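PDB 3I4P: transcriptional regulator, AsnC family from Agrobacterium tumefaciens str. C58, which probably binds specific DNA sequences to regulate transcription, and also binds calcium ions. Local coordinates for residues 6-11 / 39-44. Residues are numbered along the deposited sequence; the frame is centred on the assembly and turned at random.
Sequences RKILRI and QKMEED
Met41, modelled as selenomethionine, reaches from the 39-44 segment to Leu9, where its SE is 3.7 Å from CG. The same selenium is equally near CD1 and CD2 of Leu9, so it sits against the branch point and both methyls. Beyond SE the chain bends (chi3 -70°), which turns the terminal methyl toward Ile8, still against Leu9 CD2: CE lies 3.9 Å from CG2 of Ile8 and 4.0 Å from CD2 of Leu9. Ile8 chi1 of -66° places CG1 beside the backbone N and leaves CG2 anti to it, the branch that meets CE. With the nearest CA pair, Leu9 and Met41, 9.2 Å apart, these two segments meet only through side chains, and no hydrogen bond crosses. Both segments belong to the winged helix-turn-helix region, where helix 3-12 packs on the end of helix 31-43, the probable DNA-recognition helix judged by its place in the motif. Around this buried apolar trio, Ile8 also touches Val27 and Ile38, while Leu9 meets Ile47 and, from the second subunit, Leu54. The outward faces contrast sharply: Lys7 and Glu43 are exposed on the outer sides of their helices and take no part in the contact. Glu42, likewise exposed, is instead engaged through OE2 in a salt bridge with Arg50.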
loop_
_atom_site.group_PDB
_atom_site.type_symbol
_atom_site.label_atom_id
_atom_site.label_comp_id
_atom_site.label_asym_id
_atom_site.label_seq_id
_atom_site.Cartn_x
_atom_site.Cartn_y
_atom_site.Cartn_z
ATOM N N ARG A 6 40.599 18.064 8.138
ATOM C CA ARG A 6 39.218 18.407 7.854
ATOM C C ARG A 6 39.060 19.739 7.087
ATOM O O ARG A 6 38.264 19.798 6.115
ATOM C CB ARG A 6 38.399 18.427 9.134
ATOM C CG ARG A 6 36.905 18.643 8.886
ATOM C CD ARG A 6 36.200 19.017 10.158
ATOM N NE ARG A 6 35.648 17.861 10.818
ATOM C CZ ARG A 6 35.486 17.740 12.129
ATOM N NH1 ARG A 6 35.882 18.697 12.968
ATOM N NH2 ARG A 6 34.953 16.617 12.602
ATOM N N LYS A 7 39.793 20.783 7.515
ATOM C CA LYS A 7 39.779 22.079 6.816
ATOM C C LYS A 7 40.231 21.913 5.365
ATOM O O LYS A 7 39.638 22.491 4.475
ATOM C CB LYS A 7 40.701 23.097 7.481
ATOM C CG LYS A 7 40.190 23.722 8.775
ATOM C CD LYS A 7 41.345 24.341 9.572
ATOM C CE LYS A 7 40.981 25.665 10.250
ATOM N NZ LYS A 7 41.600 26.837 9.520
ATOM N N ILE A 8 41.272 21.110 5.143
ATOM C CA ILE A 8 41.762 20.808 3.784
ATOM C C ILE A 8 40.686 20.111 2.933
ATOM O O ILE A 8 40.373 20.562 1.846
ATOM C CB ILE A 8 43.109 19.979 3.804
ATOM C CG1 ILE A 8 44.250 20.827 4.408
ATOM C CG2 ILE A 8 43.484 19.494 2.375
ATOM C CD1 ILE A 8 45.531 20.025 4.784
ATOM N N LEU A 9 40.111 19.043 3.473
ATOM C CA LEU A 9 39.052 18.274 2.803
ATOM C C LEU A 9 37.794 19.080 2.513
ATOM O O LEU A 9 37.130 18.876 1.479
ATOM C CB LEU A 9 38.683 17.024 3.612
ATOM C CG LEU A 9 39.781 15.964 3.738
ATOM C CD1 LEU A 9 39.349 14.838 4.693
ATOM C CD2 LEU A 9 40.233 15.445 2.369
ATOM N N ARG A 10 37.458 19.997 3.404
ATOM C CA ARG A 10 36.257 20.812 3.208
ATOM C C ARG A 10 36.358 21.682 1.947
ATOM O O ARG A 10 35.359 21.891 1.228
ATOM C CB ARG A 10 36.033 21.654 4.443
ATOM C CG ARG A 10 34.855 22.606 4.419
ATOM C CD ARG A 10 34.582 23.046 5.929
ATOM N NE ARG A 10 33.875 21.973 6.660
ATOM C CZ ARG A 10 34.092 21.581 7.917
ATOM N NH1 ARG A 10 35.037 22.164 8.679
ATOM N NH2 ARG A 10 33.339 20.600 8.436
ATOM N N ILE A 11 37.569 22.174 1.679
ATOM C CA ILE A 11 37.818 22.955 0.486
ATOM C C ILE A 11 37.940 22.007 -0.727
ATOM O O ILE A 11 37.343 22.268 -1.765
ATOM C CB ILE A 11 39.063 23.837 0.619
ATOM C CG1 ILE A 11 38.875 24.818 1.797
ATOM C CG2 ILE A 11 39.346 24.575 -0.715
ATOM C CD1 ILE A 11 40.125 25.537 2.245
ATOM N N GLN A 39 48.887 14.462 0.289
ATOM C CA GLN A 39 49.520 13.225 -0.184
ATOM C C GLN A 39 49.162 12.011 0.681
ATOM O O GLN A 39 48.841 10.937 0.160
ATOM C CB GLN A 39 51.047 13.386 -0.230
ATOM C CG GLN A 39 51.800 12.107 -0.618
ATOM C CD GLN A 39 53.252 12.348 -0.969
ATOM O OE1 GLN A 39 53.648 12.219 -2.124
ATOM N NE2 GLN A 39 54.053 12.699 0.026
ATOM N N LYS A 40 49.236 12.188 2.000
ATOM C CA LYS A 40 48.912 11.128 2.977
ATOM C C LYS A 40 47.447 10.672 2.786
ATOM O O LYS A 40 47.147 9.480 2.804
ATOM C CB LYS A 40 49.109 11.646 4.420
ATOM C CG LYS A 40 49.816 10.680 5.426
ATOM C CD LYS A 40 48.871 9.724 6.193
ATOM C CE LYS A 40 49.553 9.047 7.406
HETATM N N MSE A 41 46.554 11.642 2.602
HETATM C CA MSE A 41 45.129 11.372 2.458
HETATM C C MSE A 41 44.790 10.690 1.144
HETATM O O MSE A 41 43.869 9.868 1.107
HETATM C CB MSE A 41 44.301 12.652 2.659
HETATM C CG MSE A 41 44.187 13.000 4.146
HETATM SE SE MSE A 41 42.983 14.406 4.588
HETATM C CE MSE A 41 43.921 15.905 3.867
ATOM N N GLU A 42 45.548 11.004 0.089
ATOM C CA GLU A 42 45.452 10.297 -1.193
ATOM C C GLU A 42 45.946 8.842 -1.076
ATOM O O GLU A 42 45.229 7.904 -1.489
ATOM C CB GLU A 42 46.268 11.018 -2.269
ATOM C CG GLU A 42 45.773 12.405 -2.604
ATOM C CD GLU A 42 46.671 13.163 -3.563
ATOM O OE1 GLU A 42 47.808 12.710 -3.898
ATOM O OE2 GLU A 42 46.207 14.251 -3.981
ATOM N N GLU A 43 47.166 8.670 -0.533
ATOM C CA GLU A 43 47.763 7.344 -0.276
ATOM C C GLU A 43 46.861 6.444 0.571
ATOM O O GLU A 43 46.664 5.278 0.247
ATOM C CB GLU A 43 49.126 7.486 0.417
ATOM C CG GLU A 43 50.250 7.886 -0.527
ATOM C CD GLU A 43 51.513 8.361 0.198
ATOM O OE1 GLU A 43 51.544 8.344 1.463
ATOM O OE2 GLU A 43 52.485 8.756 -0.511
ATOM N N ASP A 44 46.308 7.007 1.645
ATOM C CA ASP A 44 45.373 6.300 2.524
ATOM C C ASP A 44 43.986 6.085 1.894
ATOM O O ASP A 44 43.196 5.333 2.432
ATOM C CB ASP A 44 45.180 7.056 3.851
ATOM C CG ASP A 44 46.456 7.171 4.658
ATOM O OD1 ASP A 44 47.500 6.587 4.252
ATOM O OD2 ASP A 44 46.412 7.874 5.703
#